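Local coordinates for peptidase S15/CocE/NonD (Thaumarchaeota archaeon SCGC AB-539-E09, PDB 4PF1) that acts as an aminopeptidase, a serine hydrolase of the S15 family with an alpha/beta-hydrolase catalytic domain, at the interface of chains A and B. Sequence-based numbering; all coordinates share one arbitrary frame. Chains: chain A/B, Peptidase S15/CocE/NonD.

The interface of chains A and B. Residues chain A 514; chain B 80-82, 85.
A:Glu514 reaches across the interface to B:Ser80 and B:Met85, a small worked example of how one long acidic side chain can combine a polar grip with apolar packing. Its carboxylate oxygen OE1 accepts a hydrogen bond from the hydroxyl OG of B:Ser80 at 2.7 Å. The hydroxyl comes in on the syn side of that oxygen, 23° out of the carboxylate plane. OG of B:Ser80, turned opposite its backbone N (chi1 162°), also accepts a hydrogen bond from the amide N of B:Ser82 at 2.9 Å, nearly straight (169° at H). The hydroxyl thus accepts a hydrogen bond from within its own loop while donating one to the neighbouring chain, and the B:Ser82 amide is likely to limit how it turns. B:Met85 supplies the apolar part: its folded thioether chain lies obliquely across the glutamate stem, with SD 3.9 Å from CB of A:Glu514. The methyl CE of B:Met85 also lies 3.8 Å from the other carboxylate oxygen, OE2 of A:Glu514, a van der Waals contact. An alanine in place of A:Glu514 would probably leave the B:Ser80 hydroxyl without its acceptor across the interface and take away the carboxylate that packs against CG and CE of B:Met85. The interface is two-fold symmetric and repeats this contact with the chains exchanged. In the fold, A:Glu514 belongs to the loop following strand 502-510, whereas the serines form the loop leading into helix 83-86, which carries B:Met85.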
ATOM      1  N   GLU A 514     -21.291 -13.309  -5.434  1.00 15.63           N
ATOM      2  CA  GLU A 514     -20.530 -13.236  -4.190  1.00 15.92           C
ATOM      3  C   GLU A 514     -19.472 -14.340  -4.183  1.00 20.23           C
ATOM      4  O   GLU A 514     -19.758 -15.468  -4.597  1.00 19.48           O
ATOM      5  CB  GLU A 514     -21.452 -13.331  -2.965  1.00 17.95           C
ATOM      6  CG  GLU A 514     -22.240 -12.055  -2.715  1.00 26.44           C
ATOM      7  CD  GLU A 514     -22.972 -11.995  -1.389  1.00 41.03           C
ATOM      8  OE1 GLU A 514     -23.852 -12.853  -1.156  1.00 19.87           O
ATOM      9  OE2 GLU A 514     -22.705 -11.054  -0.607  1.00 39.26           O
TER
ATOM     10  N   SER B  80     -25.325 -12.010   4.334  1.00 16.11           N
ATOM     11  CA  SER B  80     -25.652 -12.446   2.984  1.00 16.11           C
ATOM     12  C   SER B  80     -26.790 -13.471   2.895  1.00 20.39           C
ATOM     13  O   SER B  80     -27.120 -14.148   3.872  1.00 19.94           O
ATOM     14  CB  SER B  80     -24.402 -13.019   2.320  1.00 18.50           C
ATOM     15  OG  SER B  80     -24.694 -13.816   1.183  1.00 25.29           O
ATOM     16  N   SER B  81     -27.343 -13.603   1.674  1.00 17.10           N
ATOM     17  CA  SER B  81     -28.394 -14.547   1.297  1.00 16.89           C
ATOM     18  C   SER B  81     -27.817 -15.952   1.009  1.00 19.65           C
ATOM     19  O   SER B  81     -28.573 -16.925   0.949  1.00 18.39           O
ATOM     20  CB  SER B  81     -29.128 -14.032   0.063  1.00 20.22           C
ATOM     21  OG  SER B  81     -28.220 -13.802  -1.000  1.00 27.55           O
ATOM     22  N   SER B  82     -26.480 -16.050   0.813  1.00 16.56           N
ATOM     23  CA  SER B  82     -25.800 -17.323   0.533  1.00 16.29           C
ATOM     24  C   SER B  82     -25.188 -17.915   1.799  1.00 20.46           C
ATOM     25  O   SER B  82     -24.524 -17.200   2.553  1.00 19.52           O
ATOM     26  CB  SER B  82     -24.714 -17.133  -0.524  1.00 19.49           C
ATOM     27  OG  SER B  82     -25.246 -16.604  -1.726  1.00 28.54           O
ATOM     28  N   MET B  85     -21.420 -17.641   2.330  1.00 16.11           N
ATOM     29  CA  MET B  85     -20.956 -16.301   2.714  1.00 15.11           C
ATOM     30  C   MET B  85     -21.141 -15.977   4.210  1.00 18.63           C
ATOM     31  O   MET B  85     -20.486 -15.056   4.708  1.00 18.06           O
ATOM     32  CB  MET B  85     -21.682 -15.234   1.882  1.00 17.20           C
ATOM     33  CG  MET B  85     -21.307 -15.229   0.409  1.00 20.33           C
ATOM     34  SD  MET B  85     -19.592 -14.746   0.097  1.00 23.67           S
ATOM     35  CE  MET B  85     -19.643 -12.994   0.530  1.00 20.13           C
TER